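PDB 5VIA: pseudoperoxidase from Leishmania major, which binds heme b, held by cysteine and histidine axial ligands, in a peroxidase-family fold, though its own catalytic role is uncertain. Local coordinates for residues Thr40-Ala45 / Thr275-Ser280; Ala49-Glu54 / Pro138-Ala143. One frame throughout, in Å; residues are numbered along the deposited sequence.

Both contacts involve one helix: interaction 1 packs Thr40-Ala45, from the middle of helix 33-49, against Thr275-Ser280, while interaction 2 takes the chain just as that helix ends and packs it on Pro138-Ala143. Their centres lie about 11 Å apart, and they meet directly where Phe42 CE1 comes 4.1 Å from Ile140 CG2 and 4.2 Å from Leu141 CD2. Phe42 is the link to the heme: it lies on the porphyrin, and its side chain is about 4 Å from that of Cys60, an axial ligand of the iron. Interaction 2 reaches the heme through Leu141, while the side chain of Ile140, which packs on Phe51, stays about 5 Å from the heme and about 9 Å from that of Cys60.

Interaction 1. Residues Thr40-Ala45 / Thr275-Ser280; sequences TAFVLA and TKMIES. With HEM (protoporphyrin IX containing Fe), chain B.
Met277 is the bump of this contact, and the hollow that takes it is the flank of helix 33-49 formed by Ala41, Phe42 and Ala45. Two methyl groups one turn apart keep that flank shallow. The long side chain leaves its helix with CG anti to the backbone N (chi1 -177°) and meets the flank step by step: CG presses on Ala45 CB at 3.5 Å, and SD lies against Phe42 CA at 3.8 Å, near the plane of the Phe42 ring at its edge. A bend at chi3 (67°) then puts Met277 CE between two surfaces: Met277 CE is 3.9 Å from Ala41 CB and 3.6 Å from HEM CBC, a vinyl carbon. Ile278 fills in beside it, its CG2 branch meeting Ala41 CB at 4.0 Å. The axes of the two short segments come within 9.2 Å and cross at 50°.

Phe42 turns its ring the other way, nearly parallel to the porphyrin and over pyrrole C, with CE2 3.5 Å from the meso carbon CHC. The methyl CMC lies under the same face, toward the rim. Polar groups close the end near Ser280, where helix 263-279 has just ended. The hydroxyl OG donates back to Met277 O and accepts from a water that also donates to Ala45 O, bridging helix 33-49 to the residue that follows helix 263-279. Helix 85-99 closes the side of the contact, where Ala93 touches Ala41 and Ile94 touches Ile278.

Helix 33-49 probably corresponds to the distal helix of heme peroxidases, with Phe42 in the place of the aromatic residue that lies over the heme in relatives, so the whole arrangement is a wall of the peroxidase-fold heme pocket.

Interaction 2. Residues Ala49-Glu54 / Pro138-Ala143; sequences AGFPAE and PTILHA
Phe51 reaches across to Pro138-Ala143 and carries most of the contact, its ring touching Thr139 and Ile140 of the helix and Ala143 just beyond it. The face is taken by Ile140: its CG1 stands 4.3 Å from the ring centroid and 20° off the normal, a CH-pi contact displaced toward the CG and CD1 rim. With chi1 at -61°, Ile140 CG1 is anti to the carbonyl carbon, which brings this branch to the ring and leaves CG2 anti to the backbone N.

At the edge, near the ring plane, Ala143 CB abuts Phe51 CE2 at 3.6 Å. Thr139 meets the far end of the ring, its CG2 being 3.9 Å from Phe51 CZ, and the two side chains cross at about a right angle. The Thr139 hydroxyl is engaged elsewhere, with Ser136. Phe135 adds an edge-to-face ring contact with Phe51.

What places Phe51 here is the end of helix 33-49. Gly50, with phi at 96°, terminates it in a Schellman motif; the chain turns there, and the next residue, Phe51, points its side chain at helix 137-142 before the chain runs on extended through Pro52 and Ala53. In the peroxidase fold this joins the C-terminal end of the helix over the heme to a short helix beside the pocket, where Leu141, facing away from Phe51, touches the heme.

Nothing polar joins the two segments. Ala49 CB merely approaches the carbonyl oxygen of Ala143, at 3.9 Å. Polar ties go to Asn125 instead, whose side chain bonds Ala49 O and whose backbone pairs with Gly50.

Interaction 1. Residues Thr40-Ala45 / Thr275-Ser280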
loop_
_atom_site.group_PDB
_atom_site.type_symbol
_atom_site.label_atom_id
_atom_site.label_comp_id
_atom_site.label_asym_id
_atom_site.label_seq_id
_atom_site.Cartn_x
_atom_site.Cartn_y
_atom_site.Cartn_z
ATOM N N THR A 40 -3.780 3.546 1.034
ATOM C CA THR A 40 -4.959 3.519 1.890
ATOM C C THR A 40 -5.550 2.114 2.076
ATOM O O THR A 40 -6.090 1.809 3.134
ATOM C CB THR A 40 -6.014 4.476 1.348
ATOM O OG1 THR A 40 -5.448 5.792 1.284
ATOM C CG2 THR A 40 -7.204 4.524 2.261
ATOM N N ALA A 41 -5.449 1.257 1.065
ATOM C CA ALA A 41 -5.969 -0.101 1.219
ATOM C C ALA A 41 -5.167 -0.828 2.286
ATOM O O ALA A 41 -5.721 -1.621 3.057
ATOM C CB ALA A 41 -5.925 -0.853 -0.083
ATOM N N PHE A 42 -3.859 -0.572 2.307
ATOM C CA PHE A 42 -2.985 -1.133 3.332
ATOM C C PHE A 42 -3.212 -0.502 4.703
ATOM O O PHE A 42 -3.290 -1.217 5.715
ATOM C CB PHE A 42 -1.495 -1.040 2.926
ATOM C CG PHE A 42 -0.542 -1.374 4.049
ATOM C CD1 PHE A 42 -0.605 -2.611 4.695
ATOM C CD2 PHE A 42 0.414 -0.459 4.463
ATOM C CE1 PHE A 42 0.271 -2.920 5.733
ATOM C CE2 PHE A 42 1.286 -0.756 5.496
ATOM C CZ PHE A 42 1.213 -1.989 6.138
ATOM N N VAL A 43 -3.310 0.827 4.753
ATOM C CA VAL A 43 -3.623 1.508 6.010
ATOM C C VAL A 43 -4.868 0.880 6.664
ATOM O O VAL A 43 -4.854 0.534 7.857
ATOM C CB VAL A 43 -3.859 3.024 5.788
ATOM C CG1 VAL A 43 -4.183 3.700 7.084
ATOM C CG2 VAL A 43 -2.622 3.673 5.158
ATOM N N LEU A 44 -5.932 0.709 5.877
ATOM C CA LEU A 44 -7.193 0.204 6.421
ATOM C C LEU A 44 -7.030 -1.227 6.915
ATOM O O LEU A 44 -7.456 -1.558 8.016
ATOM C CB LEU A 44 -8.296 0.291 5.366
ATOM C CG LEU A 44 -8.719 1.739 5.044
ATOM C CD1 LEU A 44 -9.735 1.770 3.920
ATOM C CD2 LEU A 44 -9.274 2.416 6.287
ATOM N N ALA A 45 -6.392 -2.063 6.104
ATOM C CA ALA A 45 -6.205 -3.469 6.448
ATOM C C ALA A 45 -5.305 -3.620 7.661
ATOM O O ALA A 45 -5.566 -4.462 8.524
ATOM C CB ALA A 45 -5.634 -4.225 5.271
ATOM N N THR A 275 -5.986 -8.972 -3.092
ATOM C CA THR A 275 -7.336 -9.414 -2.779
ATOM C C THR A 275 -7.488 -9.892 -1.323
ATOM O O THR A 275 -8.438 -9.493 -0.640
ATOM C CB THR A 275 -7.804 -10.494 -3.784
ATOM O OG1 THR A 275 -8.100 -9.859 -5.033
ATOM C CG2 THR A 275 -9.058 -11.214 -3.278
ATOM N N LYS A 276 -6.583 -10.741 -0.836
ATOM C CA LYS A 276 -6.636 -11.170 0.567
ATOM C C LYS A 276 -6.572 -9.964 1.503
ATOM O O LYS A 276 -7.294 -9.890 2.498
ATOM C CB LYS A 276 -5.473 -12.104 0.906
ATOM C CG LYS A 276 -5.582 -13.552 0.416
ATOM C CD LYS A 276 -4.454 -14.377 1.072
ATOM C CE LYS A 276 -4.491 -15.879 0.763
ATOM N NZ LYS A 276 -3.268 -16.586 1.316
ATOM N N MET A 277 -5.694 -9.021 1.187
ATOM C CA MET A 277 -5.564 -7.837 2.026
ATOM C C MET A 277 -6.865 -7.055 2.125
ATOM O O MET A 277 -7.282 -6.683 3.216
ATOM C CB MET A 277 -4.451 -6.919 1.506
ATOM C CG MET A 277 -4.244 -5.707 2.400
ATOM S SD MET A 277 -2.960 -4.603 1.790
ATOM C CE MET A 277 -3.737 -4.006 0.287
ATOM N N ILE A 278 -7.517 -6.799 0.991
ATOM C CA ILE A 278 -8.706 -5.955 1.016
ATOM C C ILE A 278 -9.943 -6.706 1.500
ATOM O O ILE A 278 -10.977 -6.089 1.736
ATOM C CB ILE A 278 -8.987 -5.275 -0.340
ATOM C CG1 ILE A 278 -9.183 -6.315 -1.448
ATOM C CG2 ILE A 278 -7.845 -4.305 -0.686
ATOM C CD1 ILE A 278 -9.628 -5.720 -2.771
ATOM N N GLU A 279 -9.835 -8.029 1.642
ATOM C CA GLU A 279 -10.929 -8.825 2.211
ATOM C C GLU A 279 -10.650 -9.205 3.656
ATOM O O GLU A 279 -11.553 -9.663 4.367
ATOM C CB GLU A 279 -11.179 -10.100 1.385
ATOM C CG GLU A 279 -11.624 -9.836 -0.055
ATOM C CD GLU A 279 -12.034 -11.103 -0.799
ATOM O OE1 GLU A 279 -11.809 -12.227 -0.281
ATOM O OE2 GLU A 279 -12.586 -10.971 -1.910
ATOM N N SER A 280 -9.407 -9.013 4.093
ATOM C CA SER A 280 -8.994 -9.422 5.444
ATOM C C SER A 280 -9.784 -8.739 6.555
ATOM O O SER A 280 -10.051 -7.526 6.501
ATOM C CB SER A 280 -7.497 -9.186 5.658
ATOM O OG SER A 280 -7.148 -7.811 5.509
HETATM C CHA HEM B . 4.597 4.688 0.787
HETATM C CHB HEM B . 7.141 2.122 4.059
HETATM C CHC HEM B . 4.000 -1.522 3.404
HETATM C CHD HEM B . 1.943 0.775 -0.374
HETATM C C1A HEM B . 5.483 4.321 1.771
HETATM C C2A HEM B . 6.414 5.225 2.408
HETATM C C3A HEM B . 7.111 4.539 3.309
HETATM C C4A HEM B . 6.654 3.151 3.276
HETATM C CMA HEM B . 8.215 5.098 4.224
HETATM C CAA HEM B . 6.526 6.738 2.119
HETATM C CBA HEM B . 5.305 7.340 2.843
HETATM C CGA HEM B . 5.203 8.841 2.685
HETATM O O1A HEM B . 6.132 9.555 3.140
HETATM O O2A HEM B . 4.174 9.325 2.138
HETATM C C1B HEM B . 6.511 0.902 4.206
HETATM C C2B HEM B . 6.899 -0.182 5.077
HETATM C C3B HEM B . 6.030 -1.192 4.927
HETATM C C4B HEM B . 5.066 -0.795 3.902
HETATM C CMB HEM B . 8.095 -0.142 6.042
HETATM C CAB HEM B . 6.125 -2.527 5.708
HETATM C CBB HEM B . 5.049 -3.276 5.974
HETATM C C1C HEM B . 3.177 -1.238 2.328
HETATM C C2C HEM B . 2.136 -2.109 1.766
HETATM C C3C HEM B . 1.568 -1.454 0.717
HETATM C C4C HEM B . 2.235 -0.166 0.590
HETATM C CMC HEM B . 1.783 -3.513 2.333
HETATM C CAC HEM B . 0.420 -1.823 -0.250
HETATM C CBC HEM B . -0.352 -2.908 -0.097
HETATM C C1D HEM B . 2.473 2.041 -0.435
HETATM C C2D HEM B . 2.148 3.034 -1.437
HETATM C C3D HEM B . 2.980 4.258 -1.077
HETATM C C4D HEM B . 3.722 3.877 0.107
HETATM C CMD HEM B . 1.166 2.889 -2.620
HETATM C CAD HEM B . 2.996 5.624 -1.813
HETATM C CBD HEM B . 1.865 6.434 -1.166
HETATM C CGD HEM B . 1.770 7.825 -1.748
HETATM O O1D HEM B . 1.022 8.671 -1.174
HETATM O O2D HEM B . 2.446 8.079 -2.776
HETATM N NA HEM B . 5.659 3.055 2.318
HETATM N NB HEM B . 5.401 0.495 3.498
HETATM N NC HEM B . 3.207 -0.059 1.578
HETATM N ND HEM B . 3.412 2.565 0.449
HETATM FE FE HEM B . 4.409 1.550 2.014
HETATM O O HOH W 1 -6.934 -6.702 8.128
#

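Interaction 2. Residues Ala49-Glu54 / Pro138-Ala143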
loop_
_atom_site.group_PDB
_atom_site.type_symbol
_atom_site.label_atom_id
_atom_site.label_comp_id
_atom_site.label_asym_id
_atom_site.label_seq_id
_atom_site.Cartn_x
_atom_site.Cartn_y
_atom_site.Cartn_z
ATOM N N ALA A 49 -6.307 -5.206 11.386
ATOM C CA ALA A 49 -5.494 -6.292 11.931
ATOM C C ALA A 49 -4.789 -5.924 13.235
ATOM O O ALA A 49 -4.173 -6.776 13.871
ATOM C CB ALA A 49 -4.476 -6.757 10.895
ATOM N N GLY A 50 -4.863 -4.656 13.636
ATOM C CA GLY A 50 -4.296 -4.256 14.912
ATOM C C GLY A 50 -2.892 -3.698 14.786
ATOM O O GLY A 50 -2.168 -3.601 15.783
ATOM N N PHE A 51 -2.517 -3.296 13.570
ATOM C CA PHE A 51 -1.211 -2.703 13.347
ATOM C C PHE A 51 -1.279 -1.268 12.803
ATOM O O PHE A 51 -0.570 -0.957 11.839
ATOM C CB PHE A 51 -0.403 -3.565 12.366
ATOM C CG PHE A 51 -0.096 -4.959 12.880
ATOM C CD1 PHE A 51 0.842 -5.151 13.881
ATOM C CD2 PHE A 51 -0.738 -6.068 12.344
ATOM C CE1 PHE A 51 1.130 -6.428 14.352
ATOM C CE2 PHE A 51 -0.458 -7.352 12.807
ATOM C CZ PHE A 51 0.471 -7.536 13.810
ATOM N N PRO A 52 -2.097 -0.386 13.426
ATOM C CA PRO A 52 -2.003 1.002 12.965
ATOM C C PRO A 52 -0.605 1.511 13.292
ATOM O O PRO A 52 -0.097 1.198 14.377
ATOM C CB PRO A 52 -3.034 1.731 13.839
ATOM C CG PRO A 52 -3.090 0.932 15.113
ATOM C CD PRO A 52 -2.923 -0.502 14.647
ATOM N N ALA A 53 0.010 2.266 12.384
ATOM C CA ALA A 53 1.374 2.750 12.618
ATOM C C ALA A 53 1.406 4.195 13.089
ATOM O O ALA A 53 0.567 5.008 12.694
ATOM C CB ALA A 53 2.239 2.582 11.369
ATOM N N GLU A 54 2.396 4.499 13.919
ATOM C CA GLU A 54 2.650 5.852 14.369
ATOM C C GLU A 54 3.845 6.402 13.589
ATOM O O GLU A 54 3.947 7.610 13.341
ATOM C CB GLU A 54 2.940 5.835 15.873
ATOM C CG GLU A 54 2.697 7.149 16.573
ATOM C CD GLU A 54 1.358 7.757 16.204
ATOM O OE1 GLU A 54 0.323 7.056 16.301
ATOM O OE2 GLU A 54 1.349 8.939 15.804
ATOM N N PRO A 138 7.325 -9.036 8.166
ATOM C CA PRO A 138 6.559 -10.281 7.996
ATOM C C PRO A 138 5.392 -10.411 8.970
ATOM O O PRO A 138 4.316 -10.883 8.564
ATOM C CB PRO A 138 7.602 -11.369 8.273
ATOM C CG PRO A 138 8.895 -10.751 7.823
ATOM C CD PRO A 138 8.776 -9.296 8.229
ATOM N N THR A 139 5.586 -10.002 10.224
ATOM C CA THR A 139 4.520 -10.068 11.232
ATOM C C THR A 139 3.292 -9.295 10.764
ATOM O O THR A 139 2.152 -9.781 10.837
ATOM C CB THR A 139 5.000 -9.509 12.581
ATOM O OG1 THR A 139 6.029 -10.362 13.106
ATOM C CG2 THR A 139 3.844 -9.419 13.593
ATOM N N ILE A 140 3.528 -8.090 10.254
ATOM C CA ILE A 140 2.440 -7.266 9.783
ATOM C C ILE A 140 1.804 -7.847 8.526
ATOM O O ILE A 140 0.584 -8.008 8.469
ATOM C CB ILE A 140 2.918 -5.817 9.504
ATOM C CG1 ILE A 140 3.456 -5.191 10.797
ATOM C CG2 ILE A 140 1.775 -5.005 8.936
ATOM C CD1 ILE A 140 4.118 -3.843 10.607
ATOM N N LEU A 141 2.622 -8.161 7.520
ATOM C CA LEU A 141 2.089 -8.547 6.219
ATOM C C LEU A 141 1.346 -9.894 6.247
ATOM O O LEU A 141 0.295 -10.040 5.620
ATOM C CB LEU A 141 3.187 -8.551 5.156
ATOM C CG LEU A 141 3.860 -7.193 4.867
ATOM C CD1 LEU A 141 4.817 -7.305 3.694
ATOM C CD2 LEU A 141 2.829 -6.105 4.595
ATOM N N HIS A 142 1.884 -10.869 6.973
ATOM C CA HIS A 142 1.233 -12.179 7.045
ATOM C C HIS A 142 -0.163 -12.005 7.632
ATOM O O HIS A 142 -1.097 -12.738 7.279
ATOM C CB HIS A 142 2.044 -13.151 7.907
ATOM C CG HIS A 142 3.223 -13.763 7.207
ATOM N ND1 HIS A 142 3.089 -14.621 6.133
ATOM C CD2 HIS A 142 4.551 -13.685 7.461
ATOM C CE1 HIS A 142 4.285 -15.024 5.741
ATOM N NE2 HIS A 142 5.192 -14.478 6.535
ATOM N N ALA A 143 -0.308 -11.020 8.518
ATOM C CA ALA A 143 -1.558 -10.816 9.241
ATOM C C ALA A 143 -2.670 -10.150 8.421
ATOM O O ALA A 143 -3.791 -10.007 8.905
ATOM C CB ALA A 143 -1.292 -10.041 10.534
#